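PDB 6JD6: ankyrin repeat domain-containing protein EMB506, chloroplastic from Arabidopsis thaliana, which takes part in the initial differentiation of the proplastid during embryo development and is required for correct cotyledon, true leaf and cauline leaf margin development. Local coordinates for residues His163-Gly168 / Val194-Lys199; Tyr184-Gly189 / Arg224-Ile229; Gln126-Leu131 / Glu158-His163. One frame throughout, in Å; residues are numbered along the deposited sequence.

Overall arrangement
All three contacts join helices of successive ankyrin repeats: interaction 3 links repeats 1 and 2, interaction 1 repeats 2 and 3, interaction 2 repeats 3 and 4. Their touching residues are mainly buried, with L196, G189 and H163 partly exposed in interactions 1, 2 and 3. Exposed R166 and R224 help hold the sulfates, with H163 and D225 respectively. Interactions 1 and 3 share helix 158-166, H163 and one sulfate; their centres are about 12 Å apart. Interactions 1 and 2 touch through K195 on I229, whereas the centres of interactions 2 and 3 lie about 23 Å apart. Interactions 1 and 2 are apolar across their segments; interaction 3 adds a histidine-carboxylate bond.

Interaction 1: His163-Gly168 / Val194-Lys199; sequences HLLRKG and VKLLFK. With SO4 (sulfate ion), chain I.
L165 and L196 reach toward each other tip to tip, bringing L165 CD1 to 3.8 Å from L196 CD2. The same L165 methyl also lies 4.1 Å from L197 CD2, so one branch of a single leucine meets two consecutive leucines of helix 191-199. Their first torsions differ: in L196, chi1 of -176° sets CG opposite the backbone N and swings it toward L165, and chi2 near 53° puts CD2 foremost. L197, with CG opposite its carbonyl carbon, starts off to one side and brings only CD2 near. P171 and Y200 also touch L165, and I182 and A185 of helix 181-187 lie against L197.

On helix 158-166, H163 and R166 turn to a sulfate, probably from the crystallisation liquor. H163 ND1 donates to O4 at 2.9 Å, nearly straight at 166°. R166 bends at chi3 and presents a guanidinium edge: NE donates to O2 at 3.1 Å and NH2 to O4, so O4 is gripped by both residues. R166 NH1 turns instead to S162 OG, a weak bond. G168, with positive phi, closes the helix in a Schellman motif.

This leucine packing between the second helices of ANK 2 and ANK 3 is typical of the ankyrin repeat fold, in which helix-turn-helix units stack side by side.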
loop_
_atom_site.group_PDB
_atom_site.type_symbol
_atom_site.label_atom_id
_atom_site.label_comp_id
_atom_site.label_asym_id
_atom_site.label_seq_id
_atom_site.Cartn_x
_atom_site.Cartn_y
_atom_site.Cartn_z
ATOM N N HIS A 163 -15.887 2.584 -2.376
ATOM C CA HIS A 163 -16.280 3.495 -3.447
ATOM C C HIS A 163 -15.977 2.891 -4.814
ATOM O O HIS A 163 -16.827 2.891 -5.701
ATOM C CB HIS A 163 -15.563 4.843 -3.313
ATOM C CG HIS A 163 -15.839 5.783 -4.446
ATOM N ND1 HIS A 163 -16.952 6.595 -4.487
ATOM C CD2 HIS A 163 -15.156 6.028 -5.590
ATOM C CE1 HIS A 163 -16.940 7.304 -5.601
ATOM N NE2 HIS A 163 -15.860 6.978 -6.289
ATOM N N LEU A 164 -14.758 2.382 -4.973
ATOM C CA LEU A 164 -14.326 1.749 -6.218
ATOM C C LEU A 164 -15.209 0.563 -6.593
ATOM O O LEU A 164 -15.591 0.410 -7.752
ATOM C CB LEU A 164 -12.870 1.291 -6.107
ATOM C CG LEU A 164 -11.800 2.384 -6.154
ATOM C CD1 LEU A 164 -10.428 1.809 -5.828
ATOM C CD2 LEU A 164 -11.793 3.046 -7.521
ATOM N N LEU A 165 -15.531 -0.272 -5.609
ATOM C CA LEU A 165 -16.387 -1.434 -5.838
ATOM C C LEU A 165 -17.783 -1.019 -6.277
ATOM O O LEU A 165 -18.368 -1.636 -7.167
ATOM C CB LEU A 165 -16.461 -2.313 -4.588
ATOM C CG LEU A 165 -15.171 -3.064 -4.248
ATOM C CD1 LEU A 165 -15.273 -3.760 -2.899
ATOM C CD2 LEU A 165 -14.844 -4.068 -5.338
ATOM N N ARG A 166 -18.318 0.029 -5.657
ATOM C CA ARG A 166 -19.637 0.526 -6.037
ATOM C C ARG A 166 -19.609 1.092 -7.451
ATOM O O ARG A 166 -20.603 1.028 -8.170
ATOM C CB ARG A 166 -20.147 1.576 -5.046
ATOM C CG ARG A 166 -20.641 0.995 -3.728
ATOM C CD ARG A 166 -21.364 2.042 -2.888
ATOM N NE ARG A 166 -20.506 3.180 -2.569
ATOM C CZ ARG A 166 -19.673 3.221 -1.534
ATOM N NH1 ARG A 166 -19.583 2.185 -0.713
ATOM N NH2 ARG A 166 -18.928 4.296 -1.319
ATOM N N LYS A 167 -18.460 1.632 -7.851
ATOM C CA LYS A 167 -18.298 2.168 -9.201
ATOM C C LYS A 167 -17.996 1.102 -10.263
ATOM O O LYS A 167 -17.873 1.419 -11.446
ATOM C CB LYS A 167 -17.234 3.267 -9.232
ATOM C CG LYS A 167 -17.826 4.659 -9.151
ATOM C CD LYS A 167 -16.881 5.708 -9.706
ATOM C CE LYS A 167 -17.653 6.962 -10.087
ATOM N NZ LYS A 167 -18.586 7.373 -8.998
ATOM N N GLY A 168 -17.876 -0.152 -9.840
ATOM C CA GLY A 168 -17.718 -1.248 -10.779
ATOM C C GLY A 168 -16.293 -1.725 -10.997
ATOM O O GLY A 168 -16.019 -2.433 -11.966
ATOM N N VAL A 194 -12.804 -7.676 3.636
ATOM C CA VAL A 194 -13.008 -9.097 3.362
ATOM C C VAL A 194 -14.499 -9.432 3.273
ATOM O O VAL A 194 -14.940 -10.078 2.319
ATOM C CB VAL A 194 -12.333 -9.984 4.433
ATOM C CG1 VAL A 194 -12.759 -11.440 4.279
ATOM C CG2 VAL A 194 -10.814 -9.854 4.358
ATOM N N LYS A 195 -15.271 -8.981 4.259
ATOM C CA LYS A 195 -16.718 -9.185 4.261
ATOM C C LYS A 195 -17.380 -8.539 3.048
ATOM O O LYS A 195 -18.315 -9.092 2.471
ATOM C CB LYS A 195 -17.346 -8.611 5.536
ATOM C CG LYS A 195 -16.985 -9.347 6.815
ATOM C CD LYS A 195 -17.631 -8.668 8.017
ATOM C CE LYS A 195 -17.337 -9.416 9.303
ATOM N NZ LYS A 195 -17.955 -8.761 10.488
ATOM N N LEU A 196 -16.903 -7.357 2.674
ATOM C CA LEU A 196 -17.446 -6.655 1.521
ATOM C C LEU A 196 -17.161 -7.405 0.217
ATOM O O LEU A 196 -18.014 -7.462 -0.669
ATOM C CB LEU A 196 -16.893 -5.230 1.451
ATOM C CG LEU A 196 -17.446 -4.341 0.338
ATOM C CD1 LEU A 196 -18.969 -4.309 0.375
ATOM C CD2 LEU A 196 -16.882 -2.938 0.465
ATOM N N LEU A 197 -15.961 -7.973 0.102
ATOM C CA LEU A 197 -15.588 -8.729 -1.094
ATOM C C LEU A 197 -16.438 -9.990 -1.263
ATOM O O LEU A 197 -16.718 -10.407 -2.389
ATOM C CB LEU A 197 -14.093 -9.076 -1.090
ATOM C CG LEU A 197 -13.122 -7.910 -1.330
ATOM C CD1 LEU A 197 -11.673 -8.338 -1.106
ATOM C CD2 LEU A 197 -13.290 -7.322 -2.727
ATOM N N PHE A 198 -16.852 -10.592 -0.150
ATOM C CA PHE A 198 -17.756 -11.739 -0.197
ATOM C C PHE A 198 -19.050 -11.361 -0.903
ATOM O O PHE A 198 -19.633 -12.167 -1.625
ATOM C CB PHE A 198 -18.087 -12.243 1.210
ATOM C CG PHE A 198 -16.935 -12.894 1.913
ATOM C CD1 PHE A 198 -15.832 -13.343 1.205
ATOM C CD2 PHE A 198 -16.958 -13.066 3.289
ATOM C CE1 PHE A 198 -14.775 -13.949 1.855
ATOM C CE2 PHE A 198 -15.901 -13.670 3.946
ATOM C CZ PHE A 198 -14.809 -14.112 3.228
ATOM N N LYS A 199 -19.496 -10.129 -0.688
ATOM C CA LYS A 199 -20.750 -9.661 -1.271
ATOM C C LYS A 199 -20.645 -9.478 -2.783
ATOM O O LYS A 199 -21.653 -9.451 -3.484
ATOM C CB LYS A 199 -21.213 -8.370 -0.589
ATOM C CG LYS A 199 -21.560 -8.572 0.878
ATOM C CD LYS A 199 -22.181 -7.336 1.497
ATOM C CE LYS A 199 -22.695 -7.638 2.900
ATOM N NZ LYS A 199 -23.577 -6.555 3.426
HETATM S S SO4 I . -20.273 7.070 -3.548
HETATM O O1 SO4 I . -21.523 7.168 -2.798
HETATM O O2 SO4 I . -20.231 5.796 -4.262
HETATM O O3 SO4 I . -20.199 8.170 -4.505
HETATM O O4 SO4 I . -19.144 7.148 -2.625
#

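Interaction 2: Tyr184-Gly189 / Arg224-Ile229; sequences YAVQVG and RDITKI. With SO4 (sulfate ion), chain C.
I226 meets helix 181-187 and the turn after it with two of its branches. Its CD1 lies 3.7 Å from G189 CA, and its CG2 lies 4.1 Å from V186 CG2, with V186 CG1 almost as near. The valine and isoleucine side chains slide past each other in opposite directions, so methyls meet alongside rather than head-on. I226 has CG1 opposite its carbonyl carbon (chi1 -69°) and an extended chi2, which carries CD1 out to the glycine while CG2 stays beside the valine.

G189 is where the helix ends: it has positive phi and is the C-prime residue of a Schellman motif, with its N bonded to V186 O and A190 N bonded to A185 O. Without a side chain, it offers its bare CA to the isoleucine. V186 rests further on I217 and A218 of helix 214-220, and I226 on L191, which joins both residues to the neighbouring helices.

At the start of helix 224-232, N223 OD1 accepts from I226 N. A sulfate, probably from the crystallisation liquor, sits over the same turn. Sulfate O4 accepts from R224 N at 2.8 Å and also from R224 NE. R224 NH2 donates to sulfate O1. The next backbone amide, D225 N, donates to sulfate O2 at 3.0 Å. The arginine bends at chi3 to bring its guanidinium edge round to the anion, and its NH1 makes a salt bridge with D262.

Chemically, the joint between ANK 3 and ANK 4 is apolar across these segments, methyl against methyl and methyl against a glycine CA, so dispersion and the burial of I226 and V186 would probably hold it. The anion is instead held by the first turn of one helix, whose dipole and arginine would probably both attract it.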
loop_
_atom_site.group_PDB
_atom_site.type_symbol
_atom_site.label_atom_id
_atom_site.label_comp_id
_atom_site.label_asym_id
_atom_site.label_seq_id
_atom_site.Cartn_x
_atom_site.Cartn_y
_atom_site.Cartn_z
ATOM N N TYR A 184 -4.828 -9.516 -0.721
ATOM C CA TYR A 184 -4.291 -8.333 -0.057
ATOM C C TYR A 184 -5.151 -7.865 1.115
ATOM O O TYR A 184 -4.629 -7.359 2.105
ATOM C CB TYR A 184 -4.086 -7.193 -1.061
ATOM C CG TYR A 184 -2.991 -7.452 -2.072
ATOM C CD1 TYR A 184 -1.675 -7.623 -1.670
ATOM C CD2 TYR A 184 -3.271 -7.498 -3.432
ATOM C CE1 TYR A 184 -0.668 -7.849 -2.596
ATOM C CE2 TYR A 184 -2.275 -7.726 -4.362
ATOM C CZ TYR A 184 -0.976 -7.901 -3.938
ATOM O OH TYR A 184 0.019 -8.123 -4.866
ATOM N N ALA A 185 -6.466 -8.021 1.002
ATOM C CA ALA A 185 -7.366 -7.635 2.085
ATOM C C ALA A 185 -7.091 -8.493 3.314
ATOM O O ALA A 185 -7.143 -8.022 4.451
ATOM C CB ALA A 185 -8.821 -7.771 1.650
ATOM N N VAL A 186 -6.794 -9.761 3.072
ATOM C CA VAL A 186 -6.411 -10.654 4.147
ATOM C C VAL A 186 -5.031 -10.281 4.714
ATOM O O VAL A 186 -4.861 -10.218 5.933
ATOM C CB VAL A 186 -6.441 -12.120 3.687
ATOM C CG1 VAL A 186 -5.808 -13.006 4.728
ATOM C CG2 VAL A 186 -7.886 -12.548 3.414
ATOM N N GLN A 187 -4.062 -10.000 3.841
ATOM C CA GLN A 187 -2.716 -9.660 4.317
ATOM C C GLN A 187 -2.665 -8.422 5.216
ATOM O O GLN A 187 -1.888 -8.385 6.175
ATOM C CB GLN A 187 -1.697 -9.506 3.179
ATOM C CG GLN A 187 -0.260 -9.541 3.718
ATOM C CD GLN A 187 0.800 -9.099 2.727
ATOM O OE1 GLN A 187 0.542 -8.290 1.839
ATOM N NE2 GLN A 187 2.015 -9.630 2.888
ATOM N N VAL A 188 -3.477 -7.410 4.911
ATOM C CA VAL A 188 -3.487 -6.194 5.727
ATOM C C VAL A 188 -4.508 -6.280 6.858
ATOM O O VAL A 188 -4.726 -5.312 7.585
ATOM C CB VAL A 188 -3.705 -4.908 4.879
ATOM C CG1 VAL A 188 -2.669 -4.829 3.763
ATOM C CG2 VAL A 188 -5.115 -4.864 4.301
ATOM N N GLY A 189 -5.129 -7.448 7.001
ATOM C CA GLY A 189 -6.090 -7.689 8.066
ATOM C C GLY A 189 -7.332 -6.811 8.033
ATOM O O GLY A 189 -7.856 -6.427 9.080
ATOM N N ARG A 224 -7.333 -15.002 13.895
ATOM C CA ARG A 224 -8.394 -15.975 14.115
ATOM C C ARG A 224 -9.725 -15.576 13.473
ATOM O O ARG A 224 -10.392 -16.408 12.860
ATOM C CB ARG A 224 -8.578 -16.222 15.618
ATOM C CG ARG A 224 -7.389 -16.927 16.268
ATOM C CD ARG A 224 -7.452 -16.859 17.790
ATOM N NE ARG A 224 -7.292 -15.494 18.284
ATOM C CZ ARG A 224 -7.240 -15.165 19.572
ATOM N NH1 ARG A 224 -7.334 -16.107 20.500
ATOM N NH2 ARG A 224 -7.093 -13.897 19.931
ATOM N N ASP A 225 -10.116 -14.312 13.618
ATOM C CA ASP A 225 -11.383 -13.840 13.054
ATOM C C ASP A 225 -11.455 -13.997 11.537
ATOM O O ASP A 225 -12.460 -14.462 11.002
ATOM C CB ASP A 225 -11.642 -12.376 13.423
ATOM C CG ASP A 225 -12.085 -12.207 14.859
ATOM O OD1 ASP A 225 -12.457 -13.218 15.492
ATOM O OD2 ASP A 225 -12.070 -11.059 15.352
ATOM N N ILE A 226 -10.390 -13.601 10.849
ATOM C CA ILE A 226 -10.369 -13.674 9.391
ATOM C C ILE A 226 -10.221 -15.114 8.890
ATOM O O ILE A 226 -10.854 -15.502 7.906
ATOM C CB ILE A 226 -9.296 -12.742 8.797
ATOM C CG1 ILE A 226 -9.720 -11.282 9.005
ATOM C CG2 ILE A 226 -9.090 -13.023 7.314
ATOM C CD1 ILE A 226 -8.688 -10.271 8.560
ATOM N N THR A 227 -9.407 -15.907 9.581
ATOM C CA THR A 227 -9.308 -17.337 9.284
ATOM C C THR A 227 -10.688 -17.988 9.382
ATOM O O THR A 227 -11.105 -18.727 8.485
ATOM C CB THR A 227 -8.324 -18.056 10.234
ATOM O OG1 THR A 227 -6.994 -17.560 10.022
ATOM C CG2 THR A 227 -8.336 -19.569 9.992
ATOM N N LYS A 228 -11.401 -17.691 10.464
ATOM C CA LYS A 228 -12.724 -18.263 10.691
ATOM C C LYS A 228 -13.732 -17.840 9.630
ATOM O O LYS A 228 -14.511 -18.657 9.138
ATOM C CB LYS A 228 -13.255 -17.887 12.077
ATOM C CG LYS A 228 -14.675 -18.377 12.332
ATOM C CD LYS A 228 -15.082 -18.227 13.791
ATOM C CE LYS A 228 -16.454 -18.838 14.033
ATOM N NZ LYS A 228 -16.815 -18.873 15.482
ATOM N N ILE A 229 -13.723 -16.562 9.274
ATOM C CA ILE A 229 -14.715 -16.070 8.327
ATOM C C ILE A 229 -14.469 -16.587 6.904
ATOM O O ILE A 229 -15.414 -16.781 6.142
ATOM C CB ILE A 229 -14.870 -14.531 8.379
ATOM C CG1 ILE A 229 -16.298 -14.139 8.005
ATOM C CG2 ILE A 229 -13.851 -13.838 7.497
ATOM C CD1 ILE A 229 -16.571 -12.670 8.145
HETATM S S SO4 C . -7.532 -12.366 16.344
HETATM O O1 SO4 C . -7.785 -12.141 17.764
HETATM O O2 SO4 C . -8.800 -12.526 15.637
HETATM O O3 SO4 C . -6.822 -11.222 15.782
HETATM O O4 SO4 C . -6.699 -13.557 16.196
#

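Interaction 3: Gln126-Leu131 / Glu158-His163; sequences QLMDNL and EAVISH. With SO4 (sulfate ion), chain I.
D129 and H163 approach from opposite directions and meet through a straight hydrogen bond: H163 NE2 donates to D129 OD1 at 2.8 Å with an N-H...O angle of 169°. The oxygen lies in the ring plane at the imidazole edge and is met on its syn side, while the carboxylate is turned 32° from the ring. CG of H163 stands opposite its backbone N (chi1 175°), and this directs the imidazole across to helix 125-133.

The apolar part is closely enclosed. There M128 SD touches V160 CG1 at 4.0 Å, the two side chains crossing at about a right angle. M128 bends at chi3 and also lies on L116 and L119 of helix 115-121, while V160 is backed by A152 of helix 148-154 and by M123; both residues are buried.

Toward solvent the contact becomes polar. H163 is the partly exposed residue here, its other ring nitrogen turned to a sulfate. The loose element is K167 NZ, which forms a weak, long ion pair with D129 OD2 and gives the buried carboxylate a second basic neighbour. On the same helix as D129, exposed Q126 donates from NE2 to N130 OD1 at 2.9 Å, the donor sitting 39° above the carbonyl plane. A leucine in place of H163 would probably leave D129 OD1 without its donor and cost the sulfate one of its bonds.

An imidazole bonded through one nitrogen to the sulfate and through the other to D129 is consistent with double protonation, and the two anionic partners would probably stabilise that charge. The junction of ANK 1 and ANK 2 thus combines a sulfur-methyl contact inside with a probably charge-assisted bond nearer the surface.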
loop_
_atom_site.group_PDB
_atom_site.type_symbol
_atom_site.label_atom_id
_atom_site.label_comp_id
_atom_site.label_asym_id
_atom_site.label_seq_id
_atom_site.Cartn_x
_atom_site.Cartn_y
_atom_site.Cartn_z
ATOM N N GLN A 126 -13.037 12.236 -5.161
ATOM C CA GLN A 126 -13.571 13.083 -6.223
ATOM C C GLN A 126 -12.598 13.206 -7.400
ATOM O O GLN A 126 -13.005 13.142 -8.560
ATOM C CB GLN A 126 -13.943 14.465 -5.685
ATOM C CG GLN A 126 -14.567 15.384 -6.730
ATOM C CD GLN A 126 -15.815 14.789 -7.353
ATOM O OE1 GLN A 126 -16.807 14.542 -6.667
ATOM N NE2 GLN A 126 -15.769 14.550 -8.658
ATOM N N LEU A 127 -11.312 13.360 -7.102
ATOM C CA LEU A 127 -10.306 13.459 -8.156
ATOM C C LEU A 127 -10.174 12.157 -8.942
ATOM O O LEU A 127 -9.912 12.175 -10.145
ATOM C CB LEU A 127 -8.952 13.886 -7.589
ATOM C CG LEU A 127 -8.876 15.331 -7.099
ATOM C CD1 LEU A 127 -7.473 15.647 -6.595
ATOM C CD2 LEU A 127 -9.282 16.300 -8.208
ATOM N N MET A 128 -10.356 11.029 -8.259
ATOM C CA MET A 128 -10.392 9.734 -8.932
ATOM C C MET A 128 -11.554 9.679 -9.913
ATOM O O MET A 128 -11.378 9.294 -11.071
ATOM C CB MET A 128 -10.530 8.595 -7.921
ATOM C CG MET A 128 -9.349 8.450 -6.986
ATOM S SD MET A 128 -9.547 7.072 -5.842
ATOM C CE MET A 128 -9.402 5.689 -6.963
ATOM N N ASP A 129 -12.737 10.067 -9.442
ATOM C CA ASP A 129 -13.932 10.081 -10.282
ATOM C C ASP A 129 -13.742 10.941 -11.528
ATOM O O ASP A 129 -14.163 10.557 -12.616
ATOM C CB ASP A 129 -15.163 10.550 -9.495
ATOM C CG ASP A 129 -15.677 9.493 -8.525
ATOM O OD1 ASP A 129 -15.217 8.335 -8.604
ATOM O OD2 ASP A 129 -16.548 9.816 -7.688
ATOM N N ASN A 130 -13.102 12.100 -11.368
ATOM C CA ASN A 130 -12.827 12.980 -12.502
ATOM C C ASN A 130 -11.960 12.304 -13.563
ATOM O O ASN A 130 -12.213 12.435 -14.760
ATOM C CB ASN A 130 -12.171 14.284 -12.041
ATOM C CG ASN A 130 -13.082 15.118 -11.162
ATOM O OD1 ASN A 130 -14.285 14.865 -11.075
ATOM N ND2 ASN A 130 -12.514 16.126 -10.511
ATOM N N LEU A 131 -10.937 11.586 -13.116
ATOM C CA LEU A 131 -10.068 10.847 -14.026
ATOM C C LEU A 131 -10.843 9.768 -14.766
ATOM O O LEU A 131 -10.731 9.633 -15.984
ATOM C CB LEU A 131 -8.912 10.205 -13.262
ATOM C CG LEU A 131 -7.671 11.062 -13.035
ATOM C CD1 LEU A 131 -6.680 10.306 -12.175
ATOM C CD2 LEU A 131 -7.044 11.435 -14.370
ATOM N N GLU A 158 -10.198 1.909 3.316
ATOM C CA GLU A 158 -11.461 1.187 3.185
ATOM C C GLU A 158 -12.625 1.974 2.572
ATOM O O GLU A 158 -13.457 1.400 1.875
ATOM C CB GLU A 158 -11.841 0.513 4.512
ATOM C CG GLU A 158 -10.832 -0.563 4.925
ATOM C CD GLU A 158 -11.333 -1.473 6.033
ATOM O OE1 GLU A 158 -11.372 -2.702 5.818
ATOM O OE2 GLU A 158 -11.682 -0.963 7.120
ATOM N N ALA A 159 -12.672 3.280 2.802
ATOM C CA ALA A 159 -13.713 4.112 2.197
ATOM C C ALA A 159 -13.508 4.251 0.688
ATOM O O ALA A 159 -14.471 4.321 -0.078
ATOM C CB ALA A 159 -13.758 5.481 2.856
ATOM N N VAL A 160 -12.247 4.298 0.269
ATOM C CA VAL A 160 -11.902 4.341 -1.147
ATOM C C VAL A 160 -12.197 2.987 -1.797
ATOM O O VAL A 160 -12.737 2.921 -2.904
ATOM C CB VAL A 160 -10.415 4.711 -1.344
ATOM C CG1 VAL A 160 -9.998 4.537 -2.793
ATOM C CG2 VAL A 160 -10.165 6.143 -0.880
ATOM N N ILE A 161 -11.850 1.914 -1.090
ATOM C CA ILE A 161 -12.131 0.556 -1.548
ATOM C C ILE A 161 -13.609 0.360 -1.879
ATOM O O ILE A 161 -13.953 -0.056 -2.985
ATOM C CB ILE A 161 -11.700 -0.482 -0.495
ATOM C CG1 ILE A 161 -10.175 -0.499 -0.375
ATOM C CG2 ILE A 161 -12.238 -1.867 -0.854
ATOM C CD1 ILE A 161 -9.664 -1.088 0.930
ATOM N N SER A 162 -14.481 0.682 -0.930
ATOM C CA SER A 162 -15.912 0.490 -1.128
ATOM C C SER A 162 -16.461 1.392 -2.235
ATOM O O SER A 162 -17.387 1.008 -2.949
ATOM C CB SER A 162 -16.678 0.715 0.177
ATOM O OG SER A 162 -16.586 2.062 0.597
ATOM N N HIS A 163 -15.887 2.584 -2.376
ATOM C CA HIS A 163 -16.280 3.495 -3.447
ATOM C C HIS A 163 -15.977 2.891 -4.814
ATOM O O HIS A 163 -16.827 2.891 -5.701
ATOM C CB HIS A 163 -15.563 4.843 -3.313
ATOM C CG HIS A 163 -15.839 5.783 -4.446
ATOM N ND1 HIS A 163 -16.952 6.595 -4.487
ATOM C CD2 HIS A 163 -15.156 6.028 -5.590
ATOM C CE1 HIS A 163 -16.940 7.304 -5.601
ATOM N NE2 HIS A 163 -15.860 6.978 -6.289
HETATM S S SO4 I . -20.273 7.070 -3.548
HETATM O O1 SO4 I . -21.523 7.168 -2.798
HETATM O O2 SO4 I . -20.231 5.796 -4.262
HETATM O O3 SO4 I . -20.199 8.170 -4.505
HETATM O O4 SO4 I . -19.144 7.148 -2.625
#